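Local coordinates for protein nucleoporin GLE1 (PDB 6B4E) that forms part of the nuclear pore complex and works as an mRNA export factor, with enzyme-activating and inositol hexakisphosphate-binding activities, at residues His227-Ile230 / Leu231-Trp235; Gly247-Ala250 / Ser251-Leu254; Gly258-Leu261 / Thr262-Ala266. All blocks are in the same frame, centred on the assembly; numbering follows the deposited sequence. Where two conformers were deposited one is given.

In the fold
All three contacts lie on the long helix 225-264, each between neighbouring turns, but their surroundings differ. Contacts 1 and 2 are mainly buried, contact 3 only partly. Contact 1, its centre about 12 Å from that of the chain, turns large apolar side chains to helices 169-188, 206-216 and 271-284. Contacts 2 and 3, with centres about 22 and 24 Å out, carry more polar side-chain chemistry: an amide-ammonium bond at contact 2, and hydroxyls with a long salt bridge at contact 3. Both also reach the chain of another protein. The helix doubles back beyond the kink at Gly247, so contact 1 packs on both others, through Leu254 CD2 (3.8 Å from Trp234 CZ3) and Met265 CG (3.6 Å from Phe228 CZ).

Contact 1: residues His227-Ile230 / Leu231-Trp235; sequences HFVI and LGSWW
The carbonyl oxygen of Val229 accepts from two donors. Ser233 N reaches Val229 O at 2.9 Å with an N-H...O angle of 170°, and a water donates to Val229 O at 3.2 Å. The same water lies 2.8 Å from Ser233 OG; chi1 of -63° sets that hydroxyl beside the backbone N of Ser233, facing the previous turn, where the water links it to Val229 O. One residue on, Trp234 N binds Ile230 O at 2.8 Å. These are i to i+4 bonds of an alpha helix, here the first turns of helix 225-264 in the all-helical C-terminal part of GLE1. The apolar side is built by Ile230 and Leu231. Ile230 holds CG1 in the crowded position between backbone N and carbonyl carbon (chi1 65°), which brings CD1 alongside the leucine, 4.1 Å from Leu231 CG. Leu231 CG lies 3.2 Å from His227 O, the same oxygen that accepts from Leu231 N at 3.1 Å. Polar ends are satisfied elsewhere: His227 NE2 bonds Thr144 OG1 and ND1 bonds Thr224 N, which fixes the imidazole rotation, while Trp234 NE1 bonds Ser208 OG.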
loop_
_atom_site.group_PDB
_atom_site.type_symbol
_atom_site.label_atom_id
_atom_site.label_comp_id
_atom_site.label_asym_id
_atom_site.label_seq_id
_atom_site.Cartn_x
_atom_site.Cartn_y
_atom_site.Cartn_z
ATOM N N HIS A 227 -12.485 2.021 4.195
ATOM C CA HIS A 227 -11.983 0.664 4.401
ATOM C C HIS A 227 -12.455 -0.259 3.289
ATOM O O HIS A 227 -11.693 -1.106 2.797
ATOM C CB HIS A 227 -12.443 0.121 5.747
ATOM C CG HIS A 227 -11.828 0.820 6.913
ATOM N ND1 HIS A 227 -12.396 1.936 7.492
ATOM C CD2 HIS A 227 -10.686 0.579 7.596
ATOM C CE1 HIS A 227 -11.637 2.342 8.494
ATOM N NE2 HIS A 227 -10.596 1.533 8.581
ATOM N N PHE A 228 -13.709 -0.115 2.884
ATOM C CA PHE A 228 -14.236 -0.967 1.837
ATOM C C PHE A 228 -13.646 -0.597 0.491
ATOM O O PHE A 228 -13.383 -1.477 -0.337
ATOM C CB PHE A 228 -15.762 -0.879 1.797
ATOM C CG PHE A 228 -16.437 -1.490 3.004
ATOM C CD1 PHE A 228 -16.580 -2.859 3.118
ATOM C CD2 PHE A 228 -16.910 -0.692 4.027
ATOM C CE1 PHE A 228 -17.188 -3.417 4.222
ATOM C CE2 PHE A 228 -17.528 -1.244 5.131
ATOM C CZ PHE A 228 -17.668 -2.615 5.223
ATOM N N VAL A 229 -13.450 0.702 0.253
ATOM C CA VAL A 229 -12.818 1.145 -0.980
ATOM C C VAL A 229 -11.429 0.532 -1.120
ATOM O O VAL A 229 -11.091 -0.019 -2.170
ATOM C CB VAL A 229 -12.766 2.684 -1.041
ATOM C CG1 VAL A 229 -11.954 3.140 -2.255
ATOM C CG2 VAL A 229 -14.166 3.245 -1.137
ATOM N N ILE A 230 -10.583 0.660 -0.095
ATOM C CA ILE A 230 -9.220 0.175 -0.265
ATOM C C ILE A 230 -9.211 -1.346 -0.361
ATOM O O ILE A 230 -8.352 -1.916 -1.045
ATOM C CB ILE A 230 -8.284 0.691 0.844
ATOM C CG1 ILE A 230 -8.672 0.153 2.217
ATOM C CG2 ILE A 230 -8.249 2.231 0.835
ATOM C CD1 ILE A 230 -7.954 -1.149 2.580
ATOM N N LEU A 231 -10.154 -2.033 0.300
ATOM C CA LEU A 231 -10.222 -3.488 0.170
ATOM C C LEU A 231 -10.616 -3.897 -1.245
ATOM O O LEU A 231 -10.140 -4.914 -1.760
ATOM C CB LEU A 231 -11.204 -4.076 1.193
ATOM C CG LEU A 231 -10.742 -4.109 2.658
ATOM C CD1 LEU A 231 -11.851 -4.594 3.580
ATOM C CD2 LEU A 231 -9.517 -4.982 2.809
ATOM N N GLY A 232 -11.487 -3.127 -1.888
ATOM C CA GLY A 232 -11.836 -3.424 -3.270
ATOM C C GLY A 232 -10.701 -3.117 -4.225
ATOM O O GLY A 232 -10.443 -3.877 -5.162
ATOM N N SER A 233 -10.000 -1.993 -4.004
ATOM C CA SER A 233 -8.807 -1.725 -4.791
ATOM C C SER A 233 -7.771 -2.821 -4.592
ATOM O O SER A 233 -7.109 -3.250 -5.552
ATOM C CB SER A 233 -8.212 -0.376 -4.389
ATOM O OG SER A 233 -9.135 0.647 -4.687
ATOM N N TRP A 234 -7.570 -3.235 -3.333
ATOM C CA TRP A 234 -6.672 -4.341 -3.024
ATOM C C TRP A 234 -7.081 -5.599 -3.779
ATOM O O TRP A 234 -6.244 -6.273 -4.394
ATOM C CB TRP A 234 -6.666 -4.609 -1.517
ATOM C CG TRP A 234 -5.882 -5.840 -1.193
ATOM C CD1 TRP A 234 -4.547 -5.915 -0.924
ATOM C CD2 TRP A 234 -6.374 -7.185 -1.162
ATOM N NE1 TRP A 234 -4.180 -7.219 -0.727
ATOM C CE2 TRP A 234 -5.277 -8.019 -0.869
ATOM C CE3 TRP A 234 -7.631 -7.762 -1.354
ATOM C CZ2 TRP A 234 -5.403 -9.394 -0.747
ATOM C CZ3 TRP A 234 -7.752 -9.139 -1.237
ATOM C CH2 TRP A 234 -6.648 -9.925 -0.956
ATOM N N TRP A 235 -8.372 -5.931 -3.733
ATOM C CA TRP A 235 -8.889 -7.151 -4.354
ATOM C C TRP A 235 -8.592 -7.194 -5.848
ATOM O O TRP A 235 -8.068 -8.192 -6.357
ATOM C CB TRP A 235 -10.391 -7.223 -4.102
ATOM C CG TRP A 235 -11.126 -8.496 -4.459
ATOM C CD1 TRP A 235 -11.275 -9.060 -5.693
ATOM C CD2 TRP A 235 -11.868 -9.308 -3.554
ATOM N NE1 TRP A 235 -12.072 -10.188 -5.608
ATOM C CE2 TRP A 235 -12.438 -10.361 -4.295
ATOM C CE3 TRP A 235 -12.092 -9.252 -2.175
ATOM C CZ2 TRP A 235 -13.245 -11.333 -3.707
ATOM C CZ3 TRP A 235 -12.880 -10.228 -1.592
ATOM C CH2 TRP A 235 -13.447 -11.254 -2.355
HETATM O O HOH W 1 -11.845 0.694 -5.228
#

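Contact 2: residues Gly247-Ala250 / Ser251-Leu254; sequences GNQA and SKLL
Gly247-Ala250 and Ser251-Leu254 meet as successive turns of helix 225-264, just after a kink: Asn248 N and Gln249 N make no bond to the preceding turn, and Gly247 has a positive phi of 51°. Gly247 O takes two bonds from one residue. Ser251 N approaches in the carbonyl plane at 2.9 Å, whereas Ser251 OG donates to Gly247 O from above that plane at 3.1 Å. A chi1 of -64° makes this possible, since it lays the hydroxyl beside the serine's own N. The i to i+4 pattern, which begins with Ser251 N on Gly247 O, continues to Leu254 N on Ala250 O at 2.8 Å. On another side, Gln249 and Lys252 run side by side, pointing the same way. Gln249 bends at chi2 (-70°) and Lys252 at chi3, and Lys252 NZ donates to Gln249 OE1 at 2.9 Å, tilted slightly from the amide plane. The aliphatic part of the lysine follows, with its CD 3.4 Å from Gln249 OE1. Gln249 NE2 and Lys252 NZ also bond the backbone of another protein's chain, which shares the pair with the helix. This is an alpha helix resuming after a break at a positive-phi glycine, with a serine hydroxyl bonded back to the i-4 carbonyl, at a protein-binding surface.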
loop_
_atom_site.group_PDB
_atom_site.type_symbol
_atom_site.label_atom_id
_atom_site.label_comp_id
_atom_site.label_asym_id
_atom_site.label_seq_id
_atom_site.Cartn_x
_atom_site.Cartn_y
_atom_site.Cartn_z
ATOM N N GLY A 247 -4.454 -20.071 0.003
ATOM C CA GLY A 247 -5.463 -21.097 -0.237
ATOM C C GLY A 247 -6.716 -20.957 0.606
ATOM O O GLY A 247 -7.399 -19.915 0.591
ATOM N N ASN A 248 -7.059 -22.040 1.318
ATOM C CA ASN A 248 -8.300 -22.062 2.086
ATOM C C ASN A 248 -8.317 -20.981 3.158
ATOM O O ASN A 248 -9.391 -20.487 3.524
ATOM C CB ASN A 248 -8.513 -23.448 2.720
ATOM C CG ASN A 248 -7.529 -23.749 3.821
ATOM O OD1 ASN A 248 -6.308 -23.670 3.636
ATOM N ND2 ASN A 248 -8.054 -24.112 4.985
ATOM N N GLN A 249 -7.151 -20.607 3.687
ATOM C CA GLN A 249 -7.109 -19.572 4.716
ATOM C C GLN A 249 -7.336 -18.198 4.110
ATOM O O GLN A 249 -8.085 -17.379 4.658
ATOM C CB GLN A 249 -5.780 -19.639 5.471
ATOM C CG GLN A 249 -5.465 -21.026 6.031
ATOM C CD GLN A 249 -6.380 -21.442 7.188
ATOM O OE1 GLN A 249 -7.248 -20.682 7.616
ATOM N NE2 GLN A 249 -6.177 -22.655 7.697
ATOM N N ALA A 250 -6.730 -17.939 2.954
ATOM C CA ALA A 250 -7.105 -16.755 2.190
ATOM C C ALA A 250 -8.597 -16.738 1.920
ATOM O O ALA A 250 -9.244 -15.695 2.061
ATOM C CB ALA A 250 -6.353 -16.714 0.866
ATOM N N SER A 251 -9.165 -17.882 1.546
ATOM C CA SER A 251 -10.589 -17.921 1.211
ATOM C C SER A 251 -11.449 -17.546 2.405
ATOM O O SER A 251 -12.431 -16.817 2.261
ATOM C CB SER A 251 -10.988 -19.306 0.706
ATOM O OG SER A 251 -10.323 -19.636 -0.505
ATOM N N LYS A 252 -11.120 -18.060 3.589
ATOM C CA LYS A 252 -11.865 -17.671 4.783
ATOM C C LYS A 252 -11.801 -16.164 4.999
ATOM O O LYS A 252 -12.782 -15.545 5.424
ATOM C CB LYS A 252 -11.319 -18.395 6.011
ATOM C CG LYS A 252 -11.585 -19.895 5.984
ATOM C CD LYS A 252 -10.606 -20.680 6.844
ATOM C CE LYS A 252 -10.633 -20.249 8.288
ATOM N NZ LYS A 252 -9.695 -21.079 9.122
ATOM N N LEU A 253 -10.649 -15.553 4.718
ATOM C CA LEU A 253 -10.511 -14.128 4.990
ATOM C C LEU A 253 -11.227 -13.302 3.928
ATOM O O LEU A 253 -11.793 -12.246 4.241
ATOM C CB LEU A 253 -9.021 -13.775 5.094
ATOM C CG LEU A 253 -8.638 -12.389 5.609
ATOM C CD1 LEU A 253 -9.479 -11.967 6.796
ATOM C CD2 LEU A 253 -7.178 -12.386 5.975
ATOM N N LEU A 254 -11.239 -13.770 2.674
ATOM C CA LEU A 254 -12.016 -13.081 1.642
ATOM C C LEU A 254 -13.505 -13.154 1.938
ATOM O O LEU A 254 -14.238 -12.176 1.718
ATOM C CB LEU A 254 -11.736 -13.668 0.258
ATOM C CG LEU A 254 -10.317 -13.499 -0.297
ATOM C CD1 LEU A 254 -10.345 -13.889 -1.779
ATOM C CD2 LEU A 254 -9.797 -12.100 -0.134
#

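Contact 3: residues Gly258-Leu261 / Thr262-Ala266; sequences GEEL and TSRMA
Glu260 and Arg264 slant across each other one turn apart, at the C-terminal end of helix 225-264, where Gly258-Leu261 form a wider pi-type turn. Carboxylate and guanidinium planes stand 70° apart. The salt bridge is long, 3.9 Å from Glu260 OE1 to Arg264 NH2, and the closer touch is with the aliphatic arm, 3.7 Å from Glu260 OE1 to Arg264 CD. Bends at chi2 and chi3 turn the arginine so that the edge of its guanidinium meets Glu260 OE1, in plane. Each of the two packs on an apolar side chain of another protein's chain. Thr262 is oriented differently: its OG1 sits between backbone N and carbonyl carbon (chi1 59°), turned back on the wide turn, 2.7 Å from Gly258 O and 3.0 Å from Glu259 O, and which carbonyl receives its proton is not settled. Ser263 N binds Glu259 O at 2.9 Å. Ser263 OG, anti to its carbonyl carbon, lies 2.9 Å from Glu259 OE1 and near Glu259 O, its acceptor likewise unsettled. In one of its two conformers, Glu259 directs OE2 to a salt bridge with Arg277 of helix 271-284. At Met265, the first residue to leave helical torsions, Met265 N reaches Leu261 O only weakly, at 3.3 Å, with an N-H...O angle of 137°.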
loop_
_atom_site.group_PDB
_atom_site.type_symbol
_atom_site.label_atom_id
_atom_site.label_comp_id
_atom_site.label_asym_id
_atom_site.label_seq_id
_atom_site.Cartn_x
_atom_site.Cartn_y
_atom_site.Cartn_z
ATOM N N GLY A 258 -15.754 -9.877 2.452
ATOM C CA GLY A 258 -16.734 -9.649 1.404
ATOM C C GLY A 258 -18.163 -9.932 1.806
ATOM O O GLY A 258 -19.089 -9.292 1.291
ATOM N N GLU A 259 -18.377 -10.895 2.706
ATOM C CA GLU A 259 -19.712 -11.233 3.194
ATOM C C GLU A 259 -19.968 -10.639 4.574
ATOM O O GLU A 259 -20.901 -9.852 4.756
ATOM C CB GLU A 259 -19.901 -12.756 3.244
ATOM C CG GLU A 259 -21.220 -13.196 3.871
ATOM C CD GLU A 259 -22.439 -12.648 3.125
ATOM O OE1 GLU A 259 -23.384 -12.166 3.780
ATOM O OE2 GLU A 259 -22.453 -12.707 1.874
ATOM N N GLU A 260 -19.132 -10.989 5.556
ATOM C CA GLU A 260 -19.436 -10.635 6.940
ATOM C C GLU A 260 -19.254 -9.145 7.200
ATOM O O GLU A 260 -20.130 -8.499 7.779
ATOM C CB GLU A 260 -18.570 -11.464 7.894
ATOM C CG GLU A 260 -18.898 -11.281 9.370
ATOM C CD GLU A 260 -20.325 -11.707 9.729
ATOM O OE1 GLU A 260 -20.789 -11.358 10.837
ATOM O OE2 GLU A 260 -20.983 -12.388 8.909
ATOM N N LEU A 261 -18.118 -8.579 6.802
ATOM C CA LEU A 261 -17.876 -7.164 7.072
ATOM C C LEU A 261 -18.890 -6.283 6.344
ATOM O O LEU A 261 -19.434 -5.338 6.929
ATOM C CB LEU A 261 -16.442 -6.816 6.681
ATOM C CG LEU A 261 -15.954 -5.417 7.054
ATOM C CD1 LEU A 261 -15.993 -5.190 8.558
ATOM C CD2 LEU A 261 -14.552 -5.220 6.526
ATOM N N THR A 262 -19.178 -6.582 5.077
ATOM C CA THR A 262 -20.180 -5.801 4.352
ATOM C C THR A 262 -21.567 -5.969 4.973
ATOM O O THR A 262 -22.336 -5.002 5.057
ATOM C CB THR A 262 -20.211 -6.204 2.875
ATOM O OG1 THR A 262 -20.512 -7.598 2.766
ATOM C CG2 THR A 262 -18.895 -5.949 2.212
ATOM N N SER A 263 -21.914 -7.193 5.393
ATOM C CA SER A 263 -23.224 -7.423 6.007
ATOM C C SER A 263 -23.381 -6.609 7.281
ATOM O O SER A 263 -24.445 -6.026 7.536
ATOM C CB SER A 263 -23.425 -8.912 6.322
ATOM O OG SER A 263 -23.817 -9.657 5.187
ATOM N N ARG A 264 -22.338 -6.577 8.112
ATOM C CA ARG A 264 -22.437 -5.906 9.399
ATOM C C ARG A 264 -22.598 -4.400 9.255
ATOM O O ARG A 264 -23.125 -3.762 10.172
ATOM C CB ARG A 264 -21.202 -6.226 10.243
ATOM C CG ARG A 264 -21.101 -7.692 10.639
ATOM C CD ARG A 264 -22.114 -8.055 11.698
ATOM N NE ARG A 264 -21.888 -7.319 12.936
ATOM C CZ ARG A 264 -21.066 -7.710 13.904
ATOM N NH1 ARG A 264 -20.936 -6.972 14.995
ATOM N NH2 ARG A 264 -20.375 -8.834 13.785
ATOM N N MET A 265 -22.151 -3.822 8.134
ATOM C CA MET A 265 -22.245 -2.389 7.879
ATOM C C MET A 265 -23.326 -2.051 6.860
ATOM O O MET A 265 -23.323 -0.945 6.320
ATOM C CB MET A 265 -20.904 -1.841 7.386
ATOM C CG MET A 265 -19.685 -2.211 8.232
ATOM S SD MET A 265 -19.817 -1.709 9.972
ATOM C CE MET A 265 -19.874 0.051 9.808
ATOM N N ALA A 266 -24.240 -2.989 6.574
ATOM C CA ALA A 266 -25.121 -2.853 5.414
ATOM C C ALA A 266 -26.001 -1.616 5.494
ATOM O O ALA A 266 -26.324 -1.024 4.461
ATOM C CB ALA A 266 -25.997 -4.097 5.274
#